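Local coordinates for bacterioferritin (PDB 3UOI), which probably oxidises ferrous iron with dioxygen and stores the ferric product as a mineral core inside a hollow, haem-containing shell of 24 subunits, at residues R86-L100 / E129-M143. Sequence-based numbering, arbitrary orientation.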
# COMPACT_ATOMS: atom_id res chain seq x y z
N ARG A 86 32.44 -35.92 -23.34
CA ARG A 86 32.77 -37.19 -22.70
C ARG A 86 34.17 -37.20 -22.12
O ARG A 86 34.31 -37.55 -21.02
CB ARG A 86 32.59 -38.35 -23.67
CG ARG A 86 33.04 -39.70 -23.15
CD ARG A 86 32.90 -40.75 -24.15
NE ARG A 86 31.54 -41.14 -24.36
CZ ARG A 86 30.86 -42.00 -23.61
NH1 ARG A 86 31.38 -42.58 -22.58
NH2 ARG A 86 29.64 -42.27 -23.92
N GLU A 87 35.17 -36.75 -22.83
CA GLU A 87 36.49 -36.66 -22.23
C GLU A 87 36.48 -35.68 -21.05
O GLU A 87 37.18 -35.88 -20.14
CB GLU A 87 37.59 -36.23 -23.19
CG GLU A 87 37.72 -36.96 -24.43
CD GLU A 87 38.78 -36.38 -25.33
OE1 GLU A 87 39.50 -35.49 -24.93
OE2 GLU A 87 38.89 -36.83 -26.46
N GLN A 88 35.72 -34.60 -21.15
CA GLN A 88 35.65 -33.57 -20.09
C GLN A 88 35.11 -34.07 -18.75
O GLN A 88 35.71 -33.89 -17.75
CB GLN A 88 34.91 -32.33 -20.57
CG GLN A 88 35.77 -31.42 -21.31
CD GLN A 88 35.07 -30.26 -21.94
OE1 GLN A 88 33.89 -30.08 -21.82
NE2 GLN A 88 35.82 -29.45 -22.58
N PHE A 89 34.01 -34.79 -18.80
CA PHE A 89 33.49 -35.46 -17.65
C PHE A 89 34.50 -36.46 -17.10
O PHE A 89 34.60 -36.62 -15.94
CB PHE A 89 32.22 -36.23 -17.97
CG PHE A 89 31.08 -35.40 -18.35
CD1 PHE A 89 30.78 -34.27 -17.68
CD2 PHE A 89 30.26 -35.79 -19.39
CE1 PHE A 89 29.70 -33.53 -18.07
CE2 PHE A 89 29.20 -35.05 -19.75
CZ PHE A 89 28.94 -33.92 -19.10
N GLU A 90 35.21 -37.15 -17.98
CA GLU A 90 36.22 -38.12 -17.59
C GLU A 90 37.42 -37.56 -16.88
O GLU A 90 37.94 -38.13 -15.97
CB GLU A 90 36.63 -38.99 -18.74
CG GLU A 90 36.02 -40.30 -18.61
CD GLU A 90 36.24 -41.16 -19.78
OE1 GLU A 90 36.79 -40.65 -20.77
OE2 GLU A 90 35.82 -42.32 -19.70
N ALA A 91 37.84 -36.43 -17.36
CA ALA A 91 38.89 -35.64 -16.80
C ALA A 91 38.51 -35.11 -15.42
O ALA A 91 39.29 -35.05 -14.54
CB ALA A 91 39.22 -34.54 -17.74
N ASP A 92 37.29 -34.67 -15.29
CA ASP A 92 36.80 -34.14 -14.04
C ASP A 92 36.67 -35.25 -13.01
O ASP A 92 36.94 -35.07 -11.88
CB ASP A 92 35.54 -33.33 -14.25
CG ASP A 92 35.79 -32.04 -15.06
OD1 ASP A 92 34.82 -31.45 -15.39
OD2 ASP A 92 36.90 -31.65 -15.37
N LEU A 93 36.27 -36.42 -13.47
CA LEU A 93 36.11 -37.57 -12.62
C LEU A 93 37.42 -37.95 -12.03
O LEU A 93 37.48 -38.31 -10.93
CB LEU A 93 35.54 -38.74 -13.38
CG LEU A 93 34.04 -38.94 -13.31
CD1 LEU A 93 33.60 -40.01 -14.22
CD2 LEU A 93 33.65 -39.25 -11.94
N ALA A 94 38.47 -37.88 -12.81
CA ALA A 94 39.77 -38.30 -12.36
C ALA A 94 40.35 -37.50 -11.22
O ALA A 94 40.89 -38.05 -10.36
CB ALA A 94 40.75 -38.45 -13.52
N ILE A 95 40.25 -36.19 -11.26
CA ILE A 95 40.65 -35.33 -10.17
C ILE A 95 39.84 -35.49 -8.85
O ILE A 95 40.36 -35.50 -7.79
CB ILE A 95 40.72 -33.86 -10.63
CG1 ILE A 95 41.26 -32.98 -9.53
CG2 ILE A 95 39.42 -33.37 -11.08
CD1 ILE A 95 42.14 -31.95 -9.99
N GLU A 96 38.54 -35.63 -8.96
CA GLU A 96 37.75 -35.92 -7.80
C GLU A 96 38.14 -37.29 -7.17
O GLU A 96 38.20 -37.41 -5.99
CB GLU A 96 36.27 -35.90 -8.15
CG GLU A 96 35.77 -34.68 -8.88
CD GLU A 96 34.75 -35.08 -9.89
OE1 GLU A 96 34.25 -36.22 -9.79
OE2 GLU A 96 34.42 -34.30 -10.79
N TYR A 97 38.41 -38.30 -7.99
CA TYR A 97 38.87 -39.59 -7.48
C TYR A 97 40.22 -39.44 -6.80
O TYR A 97 40.44 -40.02 -5.79
CB TYR A 97 38.86 -40.67 -8.54
CG TYR A 97 37.55 -41.39 -8.66
CD1 TYR A 97 37.05 -42.08 -7.59
CD2 TYR A 97 36.86 -41.43 -9.82
CE1 TYR A 97 35.91 -42.73 -7.67
CE2 TYR A 97 35.70 -42.06 -9.90
CZ TYR A 97 35.23 -42.73 -8.82
OH TYR A 97 34.06 -43.40 -8.84
N ASP A 98 41.08 -38.62 -7.37
CA ASP A 98 42.34 -38.34 -6.75
C ASP A 98 42.09 -37.73 -5.40
O ASP A 98 42.72 -38.09 -4.50
CB ASP A 98 43.20 -37.41 -7.57
CG ASP A 98 44.02 -38.11 -8.57
OD1 ASP A 98 43.75 -39.26 -8.79
OD2 ASP A 98 44.90 -37.52 -9.17
N VAL A 99 41.12 -36.85 -5.26
CA VAL A 99 40.82 -36.29 -3.94
C VAL A 99 40.36 -37.36 -2.93
O VAL A 99 40.78 -37.37 -1.82
CB VAL A 99 39.78 -35.15 -4.01
CG1 VAL A 99 39.20 -34.88 -2.66
CG2 VAL A 99 40.43 -33.95 -4.48
N LEU A 100 39.51 -38.26 -3.37
CA LEU A 100 39.05 -39.26 -2.47
C LEU A 100 40.23 -40.12 -2.03
O LEU A 100 40.39 -40.36 -0.90
CB LEU A 100 37.95 -40.07 -3.10
CG LEU A 100 36.64 -39.38 -3.39
CD1 LEU A 100 35.71 -40.39 -3.96
CD2 LEU A 100 36.06 -38.79 -2.17
N GLU A 129 32.67 -33.92 -3.02
CA GLU A 129 33.30 -34.60 -4.12
C GLU A 129 32.52 -35.85 -4.49
O GLU A 129 32.44 -36.18 -5.61
CB GLU A 129 34.76 -34.92 -3.87
CG GLU A 129 35.62 -33.79 -3.43
CD GLU A 129 35.80 -32.75 -4.51
OE1 GLU A 129 36.90 -32.64 -5.03
OE2 GLU A 129 34.84 -32.07 -4.83
N GLU A 130 31.98 -36.54 -3.51
CA GLU A 130 31.21 -37.73 -3.80
C GLU A 130 29.96 -37.37 -4.64
O GLU A 130 29.65 -38.00 -5.63
CB GLU A 130 30.84 -38.47 -2.52
CG GLU A 130 31.99 -38.93 -1.67
CD GLU A 130 31.59 -39.75 -0.46
OE1 GLU A 130 30.60 -39.46 0.13
OE2 GLU A 130 32.24 -40.65 -0.09
N GLU A 131 29.33 -36.29 -4.23
CA GLU A 131 28.19 -35.79 -4.99
C GLU A 131 28.61 -35.48 -6.41
O GLU A 131 27.99 -35.89 -7.34
CB GLU A 131 27.56 -34.56 -4.32
CG GLU A 131 26.88 -34.89 -3.04
CD GLU A 131 25.74 -33.96 -2.65
OE1 GLU A 131 25.36 -33.07 -3.40
OE2 GLU A 131 25.21 -34.16 -1.55
N HIS A 132 29.74 -34.83 -6.56
CA HIS A 132 30.20 -34.53 -7.88
C HIS A 132 30.46 -35.75 -8.75
O HIS A 132 30.09 -35.78 -9.88
CB HIS A 132 31.47 -33.75 -7.80
CG HIS A 132 31.76 -32.95 -9.01
ND1 HIS A 132 32.84 -32.12 -9.10
CD2 HIS A 132 31.13 -32.87 -10.20
CE1 HIS A 132 32.86 -31.56 -10.29
NE2 HIS A 132 31.83 -31.99 -10.97
N ILE A 133 31.12 -36.76 -8.18
CA ILE A 133 31.45 -37.94 -8.90
C ILE A 133 30.20 -38.62 -9.33
O ILE A 133 30.12 -39.06 -10.44
CB ILE A 133 32.30 -38.89 -8.07
CG1 ILE A 133 33.72 -38.37 -7.93
CG2 ILE A 133 32.29 -40.29 -8.66
CD1 ILE A 133 34.34 -38.71 -6.71
N ASP A 134 29.22 -38.66 -8.43
CA ASP A 134 27.94 -39.29 -8.68
C ASP A 134 27.28 -38.55 -9.84
O ASP A 134 26.86 -39.15 -10.76
CB ASP A 134 27.10 -39.37 -7.40
CG ASP A 134 25.70 -39.94 -7.60
OD1 ASP A 134 25.45 -40.65 -8.51
OD2 ASP A 134 24.86 -39.69 -6.78
N TYR A 135 27.31 -37.23 -9.83
CA TYR A 135 26.80 -36.44 -10.93
C TYR A 135 27.52 -36.70 -12.23
O TYR A 135 26.90 -36.79 -13.22
CB TYR A 135 26.91 -34.96 -10.64
CG TYR A 135 26.83 -34.09 -11.86
CD1 TYR A 135 25.62 -33.70 -12.38
CD2 TYR A 135 27.95 -33.70 -12.49
CE1 TYR A 135 25.56 -32.93 -13.48
CE2 TYR A 135 27.91 -32.95 -13.59
CZ TYR A 135 26.71 -32.56 -14.10
OH TYR A 135 26.73 -31.79 -15.21
N LEU A 136 28.82 -36.79 -12.21
CA LEU A 136 29.62 -37.02 -13.41
C LEU A 136 29.50 -38.42 -14.12
O LEU A 136 29.45 -38.49 -15.32
CB LEU A 136 31.07 -36.66 -13.15
CG LEU A 136 31.42 -35.20 -12.89
CD1 LEU A 136 32.76 -35.02 -12.30
CD2 LEU A 136 31.35 -34.42 -14.13
N GLU A 137 29.48 -39.47 -13.32
CA GLU A 137 29.26 -40.83 -13.72
C GLU A 137 27.86 -41.02 -14.27
O GLU A 137 27.71 -41.62 -15.26
CB GLU A 137 29.58 -41.81 -12.58
CG GLU A 137 30.99 -41.68 -12.04
CD GLU A 137 31.38 -42.67 -10.99
OE1 GLU A 137 30.56 -43.13 -10.25
OE2 GLU A 137 32.55 -42.93 -10.89
N THR A 138 26.85 -40.42 -13.65
CA THR A 138 25.50 -40.41 -14.19
C THR A 138 25.46 -39.72 -15.57
O THR A 138 24.75 -40.15 -16.40
CB THR A 138 24.51 -39.74 -13.26
OG1 THR A 138 24.28 -40.55 -12.13
CG2 THR A 138 23.20 -39.51 -13.96
N GLN A 139 26.23 -38.68 -15.80
CA GLN A 139 26.27 -38.10 -17.13
C GLN A 139 26.84 -39.09 -18.15
O GLN A 139 26.34 -39.27 -19.21
CB GLN A 139 27.00 -36.74 -17.18
CG GLN A 139 26.56 -35.67 -16.21
CD GLN A 139 25.09 -35.60 -16.01
OE1 GLN A 139 24.39 -35.09 -16.83
NE2 GLN A 139 24.61 -36.11 -14.93
N LEU A 140 27.90 -39.76 -17.81
CA LEU A 140 28.41 -40.74 -18.74
C LEU A 140 27.40 -41.87 -18.97
O LEU A 140 27.27 -42.32 -20.06
CB LEU A 140 29.79 -41.19 -18.39
CG LEU A 140 30.78 -40.05 -18.44
CD1 LEU A 140 31.86 -40.25 -17.47
CD2 LEU A 140 31.34 -40.01 -19.76
N GLU A 141 26.66 -42.26 -17.93
CA GLU A 141 25.65 -43.32 -18.02
C GLU A 141 24.58 -42.94 -19.00
O GLU A 141 24.16 -43.73 -19.81
CB GLU A 141 24.95 -43.58 -16.67
CG GLU A 141 25.81 -43.87 -15.42
CD GLU A 141 25.01 -44.22 -14.10
OE1 GLU A 141 23.89 -43.77 -13.84
OE2 GLU A 141 25.58 -44.93 -13.29
N LEU A 142 24.13 -41.71 -18.89
CA LEU A 142 23.11 -41.12 -19.73
C LEU A 142 23.54 -41.02 -21.16
O LEU A 142 22.76 -41.23 -22.04
CB LEU A 142 22.68 -39.79 -19.21
CG LEU A 142 21.70 -39.78 -18.08
CD1 LEU A 142 21.46 -38.37 -17.60
CD2 LEU A 142 20.45 -40.39 -18.53
N MET A 143 24.80 -40.74 -21.38
CA MET A 143 25.32 -40.60 -22.68
C MET A 143 25.12 -41.86 -23.50
O MET A 143 24.71 -41.80 -24.62
CB MET A 143 26.78 -40.31 -22.59
CG MET A 143 27.11 -38.90 -22.59
SD MET A 143 28.83 -38.66 -22.82
CE MET A 143 28.97 -37.09 -23.56
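Phe-89 and Leu-93 on one helix drop between side chains of Leu-136 and Leu-140 on another, joining two antiparallel helices of the ferritin-like four-helix bundle by knobs-into-holes packing. The axes of 86-100 and 129-143 approach to 9.6 Å with N-to-C directions 153° apart, and 962 Å² is buried. Phe-89 fills a hole formed by Leu-136, Gln-139, Leu-140 and Met-143. Gln-139 CB lies over one face of the Phe-89 ring in a CH-pi contact, 4.0 Å from the centroid, while Met-143 CE and Leu-140 CD2 come to the ring edge. The aliphatic base of Gln-139 thus suits the aromatic surface; its chain bends at chi2 (-40°) and turns the amide back, where NE2 donates to Tyr-135 O and OE1 is hydrogen-bonded to Tyr-151 OH.

Leu-93 is the next knob. Its branches part, CD1 meeting Leu-140 CD1 tip to tip at 3.7 Å and CD2 lying against Ile-133 CG2 and the methylene CG of Glu-137. Ile-133 answers from the other helix, its CD1 reaching Leu-100 CD1 at 3.5 Å. Arg-86, partly exposed near the start of helix 85-112, lays its aliphatic CG on Leu-140 CD2 and one guanidinium face under Met-143 SD, while NH2 forms a salt bridge with Asp-144.

Glu-96, Glu-129 and His-132, predicted iron ligands of the ferroxidase centre, as is Glu-53 beside Glu-129, are buried among apolar side chains such as Val-99 and Ile-133. Glu-96 OE2 is modelled over one face of the His-132 ring, without a hydrogen bond, but its closeness to Leu-136 CD1 makes the exact placement doubtful. Glu-137 OE1 accepts from Met-3 N of a neighbouring subunit, while Tyr-97 OH donates to Glu-137 OE2 at 2.6 Å, meeting the carboxylate on its syn side, 25° out of its plane.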